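Local atomic coordinates of nucleotidyl transferase AbiEii/AbiGii toxin family protein (Mycobacterium tuberculosis, PDB entry 6Y56), a protein that is a nucleotidyltransferase toxin of a toxin-antitoxin system, thought to block growth by modifying and so inactivating tRNA acceptor stems. Residues G50-S53 with L54-R58; P159-A162 with E163-C167; D195-L198 with V199-L202; K206-G209 with D210-D214; R257-F260 with A261-T264. All coordinates share one frame; numbering follows the deposited sequence.

Contact 1 (G50-S53 with L54-R58); sequences GGTS and LRKCR
Gly50 O is gripped by two donors from successive residues: Ser53 OG at 2.8 Å, arriving in the carbonyl plane on a lone pair, and Leu54 N at 3.2 Å, also in that plane. Ser53 reaches back because its OG is tucked between its own backbone N and carbonyl carbon (chi1 75°), turned toward the start of the helix. Regular i to i+4 bonds follow, with Lys56 N to Thr52 O the shortest at 2.8 Å. On another side of the turn, Thr52 and Lys56 run alongside each other, pointing the same way, and the Thr52 CG2 methyl lies 3.8 Å from Lys56 CE. Lys56 bends at chi2 (-57°) and carries NZ past that methyl to salt bridges with Asp25 and Asp29. Thr52 OG1 is engaged elsewhere, bonded to Asp68 O and Ser66 OG, which ties the helix to the neighbouring strand 68-72. The backbone enters at Gly50 with a positive phi (75°), a conformation easy for a residue without a side chain. A strand running through a Gly-Gly-Thr-Ser turn straight into a helix matches the Gly-Gly/Ser signature of the nucleotidyltransferase superfamily, which in relatives lies beside the catalytic pocket.

Contact 2 (P159-A162 with E163-C167); sequences PVVA and EAEAC
The chain leaves strand 157-160 extended, passes through Val161 and Ala162, and turns into helix 163-174, whose first i to i+4 bond runs from Ala166 N to Ala162 O at 2.9 Å. Ala162 is the N-cap, and the side chains on either side of it meet as a hydrophobic staple: Val161, just before the cap, sets CG1 3.8 Å from Ala166 CB, in the first residue past the opening turn. Val161 uses both branches. CG1 lies between its backbone N and carbonyl carbon (chi1 62°), and this leaves CG2 turned to Glu165, 3.8 Å from Glu165 CB. The two chains cross obliquely, and CG2 touches CB and CG of Glu165, the aliphatic stem below its carboxylate. That buried carboxylate is well supplied with donors, namely Ala134 N, Leu135 N and Lys206 NZ. Glu163 extends the other way, to a salt bridge with Arg192. An alanine cap has no side-chain acceptor for the opening N-H groups. Where a capping box would have a direct bond from Ala162 N to Glu165, a water stands between them, accepting from Ala162 N at 2.9 Å and donating to Glu165 OE1 at 2.8 Å.

Contact 3 (D195-L198 with V199-L202); sequences DEPL and VRRL
Leu198 and Leu202 come together through different first torsions: Leu198 CG stands anti to its backbone N (chi1 176°), Leu202 CG anti to its carbonyl carbon (chi1 -76°). One turn apart, the two chains then lie side by side, pointing the same way, with Leu198 CD1 3.8 Å from Leu202 CD1. Arg200 runs extended as far as CD and then bends at chi3 (57°), which brings its guanidinium back over Pro197. NH2 is 3.7 Å from Pro197 CA, and that CA and Glu196 O lie over one face of the group. Glu196 and Arg200 carry opposite charges but do not touch, OE1 and NH1 being 5.4 Å apart. A water closes the gap, donating to Glu196 OE1 at 2.8 Å and accepting from Arg200 NH1 at 3.2 Å; NH1 also hydrogen-bonds Phe262 O. A second water accepts from Arg200 NE and sits by Pro197 O, which already takes Arg201 N. Asp195 is the N-cap, and its O receives Val199 N at 2.9 Å in an almost straight bond; Pro197, in the first turn, brings no N-H that would need a partner. Arg201 reaches outward to Glu270 and Asp267. Leu198 and Val199 press on Ala164 of helix 163-174, both leucines meet Leu291 of helix 281-292, and Glu196 salt-bridges Arg259 at the end of helix 249-259.

Contact 4 (K206-G209 with D210-D214); sequences KVWG and DVVDD
Apolar contact is concentrated on Trp208 and Val212, one turn apart. Val212 puts CG2 over a face of the indole, 3.9 Å from the centroid of the six-membered ring and only 16° off its normal, a clear CH-pi contact. Its other branch, CG1, reaches Trp208 CH2 at 3.7 Å, so both methyls sit on the same face of the benzo ring, one over its centre and one toward its rim. Trp208 CG is anti to its backbone N (chi1 -170°), which swings the indole along the helix to where it can cover the next turn. Val207 CG1 and Val211 CG2 make a looser pair, side by side at 4.0 Å.

Backbone bonds show the C-terminal end of helix 196-212. Asp210, Val211 and Val212 each donate to the carbonyl four residues back. Gly209 O then takes two donors, Asp213 N at 2.9 Å and Asp214 N at 3.1 Å; the second spans five residues, a pi-type widening of the last turn.

Charged groups gather round this end. The Asp210 carboxylate folds back over Lys206 O, which lies 3.1 Å from its carbon CG, with both carboxylate oxygens close by. Arg131 probably offsets this crowding of oxygens, giving NH1 to Lys206 O and NH2 to Asp210 OD1, and it also pairs with Asp214. Lys206 NZ goes to Glu165 and Glu169 of helix 163-174. Asp213 salt-bridges Arg281, while its OD2 stands 4.0 Å from Trp208 CZ3 with carboxylate and ring planes nearly perpendicular, at 86°.

Contact 5 (R257-F260 with A261-T264); sequences RKRF and AFLT
Arg257 O no longer receives an alpha-helical bond: Ala261 N stands 3.7 Å from it. Lys258 O takes that N-H instead, at 3.3 Å, with the donor well above the carbonyl plane, and the chain thereby tightens from alpha to 3-10 as helix 249-259 runs out. Arg259 contributes at both ends. Its carbonyl O lies at the edge of the Phe262 ring, 3.3 Å from CD2, and accepts from a water that also holds Phe262 N, though weakly. Its side chain, bent at chi2 (64°), brings NH1 to 3.7 Å from Phe262 CD2, the guanidinium turned 65° from the ring; the charge itself is spent on Glu196 of helix 196-212. Phe260, the first residue to leave helical phi and psi, lies alongside Phe262, the two side chains pointing the same way. Their ring centroids are 5.6 Å apart and the planes inclined at 41°, with CD1 of Phe260 close to CE2 of Phe262 at 3.5 Å. Phe260 also presses CB on Leu263 CD1, and its O accepts Leu263 N at 3.0 Å, the next 3-10 bond. Polar backbone and aromatic side chains thus share the turn: with i to i+3 bonds in the backbone, the two phenylalanines fall side by side, Phe260 packing on helix 163-174 and Phe262 on helix 196-212, while a water serves the carbonyl that the fading helix leaves at Arg259.

In the fold
Contact 1 is the buried one, on the helix that follows edge strand 47-49, and relies on glycine backbone and a serine hydroxyl. Contact 2, partly buried, abuts it: Arg58 bonds Val161 O, and Val160 packs on Ser53 and Cys57. From there helix 163-174 leads into the helical part, meeting contact 3 by packing Ala164 and Cys167 against Leu198 and Val199, contact 4 through the Glu165-Lys206 salt bridge and contact 5 through Cys167 on Phe260. Contacts 3, 4 and 5 all lie farther out and are partly buried. Contacts 3 and 4 share helix 196-212, one near its water-laced start, the other at its aspartate-rich end; Glu196-Arg259 and Arg200-Phe262 O join contacts 3 and 5.

Contact 1 (G50-S53 with L54-R58)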
loop_
_atom_site.group_PDB
_atom_site.type_symbol
_atom_site.label_atom_id
_atom_site.label_comp_id
_atom_site.label_asym_id
_atom_site.label_seq_id
_atom_site.Cartn_x
_atom_site.Cartn_y
_atom_site.Cartn_z
ATOM N N GLY A 50 2.697 -0.418 0.342
ATOM C CA GLY A 50 1.326 -0.154 -0.039
ATOM C C GLY A 50 0.837 1.234 0.331
ATOM O O GLY A 50 1.551 2.082 0.869
ATOM N N GLY A 51 -0.449 1.447 0.044
ATOM C CA GLY A 51 -1.055 2.752 0.257
ATOM C C GLY A 51 -1.036 3.205 1.702
ATOM O O GLY A 51 -0.990 4.400 1.973
ATOM N N THR A 52 -1.068 2.272 2.649
ATOM C CA THR A 52 -1.046 2.708 4.036
ATOM C C THR A 52 0.339 3.159 4.471
ATOM O O THR A 52 0.447 4.064 5.303
ATOM C CB THR A 52 -1.633 1.633 4.945
ATOM O OG1 THR A 52 -2.907 1.260 4.403
ATOM C CG2 THR A 52 -1.826 2.148 6.383
ATOM N N SER A 53 1.402 2.584 3.898
ATOM C CA SER A 53 2.725 3.130 4.173
ATOM C C SER A 53 2.840 4.542 3.620
ATOM O O SER A 53 3.470 5.410 4.236
ATOM C CB SER A 53 3.831 2.212 3.646
ATOM O OG SER A 53 3.968 2.270 2.236
ATOM N N LEU A 54 2.192 4.802 2.482
ATOM C CA LEU A 54 2.172 6.149 1.929
ATOM C C LEU A 54 1.475 7.111 2.880
ATOM O O LEU A 54 1.984 8.208 3.148
ATOM C CB LEU A 54 1.491 6.120 0.559
ATOM C CG LEU A 54 1.382 7.366 -0.306
ATOM C CD1 LEU A 54 2.752 7.781 -0.822
ATOM C CD2 LEU A 54 0.406 7.097 -1.457
ATOM N N ARG A 55 0.338 6.693 3.440
ATOM C CA ARG A 55 -0.366 7.502 4.430
ATOM C C ARG A 55 0.492 7.741 5.668
ATOM O O ARG A 55 0.653 8.881 6.114
ATOM C CB ARG A 55 -1.669 6.810 4.827
ATOM C CG ARG A 55 -2.217 7.282 6.158
ATOM C CD ARG A 55 -2.758 8.701 6.113
ATOM N NE ARG A 55 -3.225 9.068 7.447
ATOM C CZ ARG A 55 -4.180 9.954 7.712
ATOM N NH1 ARG A 55 -4.780 10.626 6.733
ATOM N NH2 ARG A 55 -4.525 10.175 8.976
ATOM N N LYS A 56 1.050 6.677 6.246
ATOM C CA LYS A 56 1.684 6.822 7.559
ATOM C C LYS A 56 2.984 7.606 7.478
ATOM O O LYS A 56 3.300 8.385 8.389
ATOM C CB LYS A 56 2.000 5.456 8.175
ATOM C CG LYS A 56 0.808 4.549 8.385
ATOM C CD LYS A 56 -0.253 5.203 9.246
ATOM C CE LYS A 56 -1.373 4.215 9.560
ATOM N NZ LYS A 56 -2.394 4.803 10.479
ATOM N N CYS A 57 3.767 7.390 6.427
ATOM C CA CYS A 57 5.166 7.770 6.442
ATOM C C CYS A 57 5.532 8.782 5.369
ATOM O O CYS A 57 6.663 9.282 5.380
ATOM C CB CYS A 57 6.033 6.509 6.288
ATOM S SG CYS A 57 5.936 5.423 7.748
ATOM N N ARG A 58 4.618 9.111 4.460
ATOM C CA ARG A 58 4.920 10.113 3.451
ATOM C C ARG A 58 3.891 11.229 3.384
ATOM O O ARG A 58 4.277 12.394 3.246
ATOM C CB ARG A 58 5.062 9.436 2.088
ATOM C CG ARG A 58 6.203 8.414 2.054
ATOM C CD ARG A 58 6.582 8.041 0.642
ATOM N NE ARG A 58 7.486 6.897 0.594
ATOM C CZ ARG A 58 8.803 6.950 0.729
ATOM N NH1 ARG A 58 9.410 8.122 0.936
ATOM N NH2 ARG A 58 9.514 5.820 0.656
#

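Contact 2 (P159-A162 with E163-C167)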
loop_
_atom_site.group_PDB
_atom_site.type_symbol
_atom_site.label_atom_id
_atom_site.label_comp_id
_atom_site.label_asym_id
_atom_site.label_seq_id
_atom_site.Cartn_x
_atom_site.Cartn_y
_atom_site.Cartn_z
ATOM N N PRO A 159 11.149 0.467 8.214
ATOM C CA PRO A 159 11.555 0.347 6.809
ATOM C C PRO A 159 10.325 0.298 5.923
ATOM O O PRO A 159 9.431 -0.529 6.112
ATOM C CB PRO A 159 12.335 -0.971 6.760
ATOM C CG PRO A 159 11.961 -1.684 7.971
ATOM C CD PRO A 159 11.483 -0.719 9.009
ATOM N N VAL A 160 10.299 1.188 4.945
ATOM C CA VAL A 160 9.172 1.364 4.039
ATOM C C VAL A 160 9.663 1.174 2.608
ATOM O O VAL A 160 10.813 1.487 2.277
ATOM C CB VAL A 160 8.543 2.764 4.252
ATOM C CG1 VAL A 160 7.520 3.125 3.164
ATOM C CG2 VAL A 160 7.898 2.854 5.641
ATOM N N VAL A 161 8.773 0.672 1.745
ATOM C CA VAL A 161 9.094 0.519 0.331
ATOM C C VAL A 161 9.596 1.837 -0.249
ATOM O O VAL A 161 9.070 2.918 0.042
ATOM C CB VAL A 161 7.841 -0.009 -0.400
ATOM C CG1 VAL A 161 6.667 0.982 -0.298
ATOM C CG2 VAL A 161 8.137 -0.331 -1.863
ATOM N N ALA A 162 10.622 1.742 -1.091
ATOM C CA ALA A 162 11.118 2.930 -1.766
ATOM C C ALA A 162 10.008 3.542 -2.600
ATOM O O ALA A 162 9.154 2.836 -3.153
ATOM C CB ALA A 162 12.286 2.563 -2.678
ATOM N N GLU A 163 10.022 4.872 -2.699
ATOM C CA GLU A 163 8.927 5.571 -3.355
ATOM C C GLU A 163 8.785 5.179 -4.826
ATOM O O GLU A 163 7.664 5.037 -5.319
ATOM C CB GLU A 163 9.080 7.081 -3.192
ATOM C CG GLU A 163 7.864 7.811 -3.688
ATOM C CD GLU A 163 7.837 9.271 -3.303
ATOM O OE1 GLU A 163 8.517 9.649 -2.323
ATOM O OE2 GLU A 163 7.107 10.028 -3.978
ATOM N N ALA A 164 9.898 5.004 -5.543
ATOM C CA ALA A 164 9.810 4.590 -6.944
ATOM C C ALA A 164 9.167 3.217 -7.065
ATOM O O ALA A 164 8.411 2.954 -8.010
ATOM C CB ALA A 164 11.200 4.555 -7.572
ATOM N N GLU A 165 9.477 2.318 -6.125
ATOM C CA GLU A 165 8.898 0.982 -6.151
ATOM C C GLU A 165 7.423 1.007 -5.760
ATOM O O GLU A 165 6.621 0.257 -6.319
ATOM C CB GLU A 165 9.710 0.039 -5.264
ATOM C CG GLU A 165 9.265 -1.405 -5.358
ATOM C CD GLU A 165 10.344 -2.383 -4.965
ATOM O OE1 GLU A 165 11.330 -1.977 -4.305
ATOM O OE2 GLU A 165 10.209 -3.571 -5.311
ATOM N N ALA A 166 7.045 1.850 -4.797
ATOM C CA ALA A 166 5.633 1.969 -4.448
ATOM C C ALA A 166 4.816 2.445 -5.643
ATOM O O ALA A 166 3.716 1.936 -5.905
ATOM C CB ALA A 166 5.468 2.943 -3.278
ATOM N N CYS A 167 5.355 3.408 -6.396
ATOM C CA CYS A 167 4.655 3.896 -7.573
ATOM C C CYS A 167 4.553 2.799 -8.632
ATOM O O CYS A 167 3.475 2.576 -9.203
ATOM C CB CYS A 167 5.376 5.131 -8.104
ATOM S SG CYS A 167 4.492 5.983 -9.413
HETATM O O HOH W 1 11.691 -0.837 -1.788
#

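Contact 3 (D195-L198 with V199-L202)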
loop_
_atom_site.group_PDB
_atom_site.type_symbol
_atom_site.label_atom_id
_atom_site.label_comp_id
_atom_site.label_asym_id
_atom_site.label_seq_id
_atom_site.Cartn_x
_atom_site.Cartn_y
_atom_site.Cartn_z
ATOM N N ASP A 195 11.104 9.469 -10.412
ATOM C CA ASP A 195 12.292 8.992 -11.121
ATOM C C ASP A 195 11.771 8.166 -12.290
ATOM O O ASP A 195 11.569 6.956 -12.187
ATOM C CB ASP A 195 13.149 8.149 -10.189
ATOM C CG ASP A 195 14.463 7.719 -10.811
ATOM O OD1 ASP A 195 14.648 7.875 -12.039
ATOM O OD2 ASP A 195 15.306 7.200 -10.053
ATOM N N GLU A 196 11.520 8.838 -13.415
ATOM C CA GLU A 196 10.737 8.244 -14.499
ATOM C C GLU A 196 11.333 6.974 -15.081
ATOM O O GLU A 196 10.595 5.975 -15.209
ATOM C CB GLU A 196 10.477 9.282 -15.596
ATOM C CG GLU A 196 9.508 10.373 -15.203
ATOM C CD GLU A 196 9.286 11.398 -16.291
ATOM O OE1 GLU A 196 9.866 11.267 -17.388
ATOM O OE2 GLU A 196 8.530 12.348 -16.030
ATOM N N PRO A 197 12.612 6.924 -15.473
ATOM C CA PRO A 197 13.128 5.671 -16.046
ATOM C C PRO A 197 13.077 4.520 -15.059
ATOM O O PRO A 197 12.840 3.371 -15.451
ATOM C CB PRO A 197 14.570 6.027 -16.433
ATOM C CG PRO A 197 14.590 7.524 -16.527
ATOM C CD PRO A 197 13.637 7.988 -15.476
ATOM N N LEU A 198 13.301 4.798 -13.774
ATOM C CA LEU A 198 13.284 3.738 -12.774
ATOM C C LEU A 198 11.870 3.230 -12.514
ATOM O O LEU A 198 11.653 2.013 -12.442
ATOM C CB LEU A 198 13.928 4.261 -11.492
ATOM C CG LEU A 198 13.905 3.306 -10.302
ATOM C CD1 LEU A 198 14.663 2.012 -10.571
ATOM C CD2 LEU A 198 14.512 4.034 -9.111
ATOM N N VAL A 199 10.901 4.144 -12.396
ATOM C CA VAL A 199 9.509 3.738 -12.216
ATOM C C VAL A 199 9.035 2.919 -13.412
ATOM O O VAL A 199 8.396 1.868 -13.253
ATOM C CB VAL A 199 8.605 4.958 -11.956
ATOM C CG1 VAL A 199 7.133 4.550 -12.049
ATOM C CG2 VAL A 199 8.879 5.521 -10.582
ATOM N N ARG A 200 9.378 3.349 -14.627
ATOM C CA ARG A 200 8.939 2.624 -15.813
ATOM C C ARG A 200 9.568 1.240 -15.878
ATOM O O ARG A 200 8.884 0.252 -16.189
ATOM C CB ARG A 200 9.295 3.440 -17.053
ATOM C CG ARG A 200 8.922 2.791 -18.380
ATOM C CD ARG A 200 9.213 3.719 -19.567
ATOM N NE ARG A 200 10.611 4.123 -19.590
ATOM C CZ ARG A 200 11.049 5.377 -19.638
ATOM N NH1 ARG A 200 10.217 6.406 -19.710
ATOM N NH2 ARG A 200 12.354 5.598 -19.637
ATOM N N ARG A 201 10.871 1.149 -15.597
ATOM C CA ARG A 201 11.561 -0.137 -15.591
ATOM C C ARG A 201 10.965 -1.067 -14.549
ATOM O O ARG A 201 10.636 -2.223 -14.847
ATOM C CB ARG A 201 13.061 0.084 -15.359
ATOM C CG ARG A 201 13.891 -1.181 -15.131
ATOM C CD ARG A 201 13.797 -2.150 -16.295
ATOM N NE ARG A 201 14.237 -1.565 -17.560
ATOM C CZ ARG A 201 15.428 -1.775 -18.116
ATOM N NH1 ARG A 201 15.715 -1.220 -19.288
ATOM N NH2 ARG A 201 16.326 -2.540 -17.510
ATOM N N LEU A 202 10.787 -0.570 -13.328
ATOM C CA LEU A 202 10.225 -1.393 -12.264
ATOM C C LEU A 202 8.802 -1.823 -12.590
ATOM O O LEU A 202 8.414 -2.951 -12.276
ATOM C CB LEU A 202 10.256 -0.633 -10.940
ATOM C CG LEU A 202 11.614 -0.537 -10.261
ATOM C CD1 LEU A 202 11.512 0.419 -9.086
ATOM C CD2 LEU A 202 12.038 -1.915 -9.800
HETATM O O HOH W 2 11.172 9.400 -19.080
HETATM O O HOH W 3 13.068 2.841 -18.207
#

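Contact 4 (K206-G209 with D210-D214)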
loop_
_atom_site.group_PDB
_atom_site.type_symbol
_atom_site.label_atom_id
_atom_site.label_comp_id
_atom_site.label_asym_id
_atom_site.label_seq_id
_atom_site.Cartn_x
_atom_site.Cartn_y
_atom_site.Cartn_z
ATOM N N LYS A 206 7.621 -5.596 -12.561
ATOM C CA LYS A 206 6.581 -6.041 -11.636
ATOM C C LYS A 206 5.458 -6.739 -12.387
ATOM O O LYS A 206 4.984 -7.796 -11.955
ATOM C CB LYS A 206 6.005 -4.857 -10.861
ATOM C CG LYS A 206 6.960 -4.224 -9.861
ATOM C CD LYS A 206 7.043 -4.980 -8.543
ATOM C CE LYS A 206 8.003 -4.275 -7.592
ATOM N NZ LYS A 206 7.987 -4.920 -6.255
ATOM N N VAL A 207 5.021 -6.162 -13.511
ATOM C CA VAL A 207 3.963 -6.791 -14.295
ATOM C C VAL A 207 4.415 -8.146 -14.823
ATOM O O VAL A 207 3.640 -9.115 -14.832
ATOM C CB VAL A 207 3.494 -5.861 -15.429
ATOM C CG1 VAL A 207 2.515 -6.618 -16.332
ATOM C CG2 VAL A 207 2.837 -4.608 -14.861
ATOM N N TRP A 208 5.673 -8.250 -15.258
ATOM C CA TRP A 208 6.172 -9.543 -15.721
ATOM C C TRP A 208 5.979 -10.608 -14.649
ATOM O O TRP A 208 5.456 -11.694 -14.916
ATOM C CB TRP A 208 7.653 -9.428 -16.098
ATOM C CG TRP A 208 8.200 -10.647 -16.825
ATOM C CD1 TRP A 208 8.369 -10.788 -18.168
ATOM C CD2 TRP A 208 8.645 -11.879 -16.234
ATOM N NE1 TRP A 208 8.884 -12.037 -18.460
ATOM C CE2 TRP A 208 9.064 -12.720 -17.287
ATOM C CE3 TRP A 208 8.731 -12.350 -14.916
ATOM C CZ2 TRP A 208 9.561 -14.003 -17.059
ATOM C CZ3 TRP A 208 9.224 -13.632 -14.697
ATOM C CH2 TRP A 208 9.628 -14.439 -15.765
ATOM N N GLY A 209 6.374 -10.312 -13.416
ATOM C CA GLY A 209 6.183 -11.281 -12.351
ATOM C C GLY A 209 4.718 -11.527 -12.030
ATOM O O GLY A 209 4.314 -12.667 -11.777
ATOM N N ASP A 210 3.900 -10.474 -12.051
ATOM C CA ASP A 210 2.476 -10.616 -11.770
ATOM C C ASP A 210 1.810 -11.566 -12.755
ATOM O O ASP A 210 1.011 -12.427 -12.355
ATOM C CB ASP A 210 1.793 -9.254 -11.863
ATOM C CG ASP A 210 2.168 -8.312 -10.727
ATOM O OD1 ASP A 210 2.752 -8.761 -9.721
ATOM O OD2 ASP A 210 1.853 -7.108 -10.866
ATOM N N VAL A 211 2.133 -11.427 -14.041
ATOM C CA VAL A 211 1.535 -12.250 -15.087
ATOM C C VAL A 211 2.153 -13.642 -15.101
ATOM O O VAL A 211 1.442 -14.650 -15.059
ATOM C CB VAL A 211 1.682 -11.551 -16.453
ATOM C CG1 VAL A 211 1.237 -12.476 -17.597
ATOM C CG2 VAL A 211 0.878 -10.264 -16.477
ATOM N N VAL A 212 3.485 -13.725 -15.208
ATOM C CA VAL A 212 4.143 -15.009 -15.440
ATOM C C VAL A 212 4.081 -15.883 -14.202
ATOM O O VAL A 212 3.790 -17.085 -14.282
ATOM C CB VAL A 212 5.593 -14.799 -15.911
ATOM C CG1 VAL A 212 6.331 -16.138 -15.992
ATOM C CG2 VAL A 212 5.617 -14.089 -17.250
ATOM N N ASP A 213 4.371 -15.310 -13.042
ATOM C CA ASP A 213 4.446 -16.116 -11.833
ATOM C C ASP A 213 3.156 -16.126 -11.030
ATOM O O ASP A 213 2.750 -17.186 -10.541
ATOM C CB ASP A 213 5.627 -15.690 -10.959
ATOM C CG ASP A 213 6.967 -16.094 -11.568
ATOM O OD1 ASP A 213 7.022 -17.138 -12.264
ATOM O OD2 ASP A 213 7.956 -15.367 -11.359
ATOM N N ASP A 214 2.488 -14.977 -10.918
ATOM C CA ASP A 214 1.243 -14.917 -10.104
ATOM C C ASP A 214 -0.010 -15.165 -10.954
ATOM O O ASP A 214 -1.087 -15.267 -10.362
ATOM C CB ASP A 214 1.159 -13.622 -9.295
ATOM C CG ASP A 214 2.248 -13.511 -8.244
ATOM O OD1 ASP A 214 2.975 -14.501 -8.039
ATOM O OD2 ASP A 214 2.364 -12.430 -7.651
#

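Contact 5 (R257-F260 with A261-T264)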
loop_
_atom_site.group_PDB
_atom_site.type_symbol
_atom_site.label_atom_id
_atom_site.label_comp_id
_atom_site.label_asym_id
_atom_site.label_seq_id
_atom_site.Cartn_x
_atom_site.Cartn_y
_atom_site.Cartn_z
ATOM N N ARG A 257 -3.356 10.196 -16.001
ATOM C CA ARG A 257 -3.130 9.824 -17.394
ATOM C C ARG A 257 -2.105 10.739 -18.056
ATOM O O ARG A 257 -1.262 10.275 -18.835
ATOM C CB ARG A 257 -4.457 9.848 -18.152
ATOM C CG ARG A 257 -4.328 9.566 -19.641
ATOM C CD ARG A 257 -5.643 9.069 -20.224
ATOM N NE ARG A 257 -6.797 9.785 -19.691
ATOM C CZ ARG A 257 -7.221 10.957 -20.147
ATOM N NH1 ARG A 257 -6.585 11.550 -21.150
ATOM N NH2 ARG A 257 -8.280 11.538 -19.599
ATOM N N LYS A 258 -2.159 12.042 -17.764
ATOM C CA LYS A 258 -1.195 12.969 -18.344
ATOM C C LYS A 258 0.194 12.777 -17.752
ATOM O O LYS A 258 1.192 12.728 -18.482
ATOM C CB LYS A 258 -1.649 14.404 -18.118
ATOM C CG LYS A 258 -0.735 15.421 -18.756
ATOM C CD LYS A 258 -1.285 16.793 -18.525
ATOM C CE LYS A 258 -0.349 17.810 -19.146
ATOM N NZ LYS A 258 -0.826 19.208 -18.960
ATOM N N ARG A 259 0.284 12.688 -16.425
ATOM C CA ARG A 259 1.597 12.645 -15.793
ATOM C C ARG A 259 2.368 11.393 -16.179
ATOM O O ARG A 259 3.596 11.441 -16.319
ATOM C CB ARG A 259 1.464 12.706 -14.267
ATOM C CG ARG A 259 2.806 12.648 -13.514
ATOM C CD ARG A 259 3.660 13.870 -13.835
ATOM N NE ARG A 259 5.028 13.824 -13.314
ATOM C CZ ARG A 259 6.057 13.304 -13.975
ATOM N NH1 ARG A 259 5.873 12.744 -15.164
ATOM N NH2 ARG A 259 7.277 13.334 -13.446
ATOM N N PHE A 260 1.667 10.271 -16.355
ATOM C CA PHE A 260 2.323 8.995 -16.597
ATOM C C PHE A 260 2.515 8.695 -18.076
ATOM O O PHE A 260 2.820 7.552 -18.440
ATOM C CB PHE A 260 1.624 7.875 -15.827
ATOM C CG PHE A 260 1.895 7.942 -14.346
ATOM C CD1 PHE A 260 3.070 7.425 -13.828
ATOM C CD2 PHE A 260 1.015 8.583 -13.489
ATOM C CE1 PHE A 260 3.351 7.515 -12.470
ATOM C CE2 PHE A 260 1.287 8.671 -12.133
ATOM C CZ PHE A 260 2.457 8.138 -11.628
ATOM N N ALA A 261 2.395 9.718 -18.925
ATOM C CA ALA A 261 2.691 9.561 -20.347
ATOM C C ALA A 261 4.076 8.969 -20.593
ATOM O O ALA A 261 4.274 8.258 -21.585
ATOM C CB ALA A 261 2.564 10.920 -21.046
ATOM N N PHE A 262 5.042 9.238 -19.703
ATOM C CA PHE A 262 6.400 8.723 -19.872
ATOM C C PHE A 262 6.458 7.204 -19.926
ATOM O O PHE A 262 7.451 6.652 -20.410
ATOM C CB PHE A 262 7.341 9.255 -18.772
ATOM C CG PHE A 262 7.057 8.701 -17.392
ATOM C CD1 PHE A 262 7.644 7.516 -16.956
ATOM C CD2 PHE A 262 6.200 9.369 -16.540
ATOM C CE1 PHE A 262 7.371 7.018 -15.694
ATOM C CE2 PHE A 262 5.927 8.880 -15.279
ATOM C CZ PHE A 262 6.510 7.694 -14.851
ATOM N N LEU A 263 5.427 6.513 -19.435
ATOM C CA LEU A 263 5.427 5.058 -19.519
ATOM C C LEU A 263 5.410 4.570 -20.956
ATOM O O LEU A 263 5.762 3.415 -21.207
ATOM C CB LEU A 263 4.230 4.470 -18.767
ATOM C CG LEU A 263 4.217 4.717 -17.261
ATOM C CD1 LEU A 263 2.889 4.243 -16.715
ATOM C CD2 LEU A 263 5.378 4.005 -16.568
ATOM N N THR A 264 5.017 5.422 -21.902
ATOM C CA THR A 264 5.014 5.029 -23.304
ATOM C C THR A 264 6.418 4.849 -23.852
ATOM O O THR A 264 6.599 4.112 -24.828
ATOM C CB THR A 264 4.230 6.052 -24.130
ATOM O OG1 THR A 264 3.783 5.433 -25.336
ATOM C CG2 THR A 264 5.078 7.260 -24.456
HETATM O O HOH W 4 5.273 12.109 -18.808
#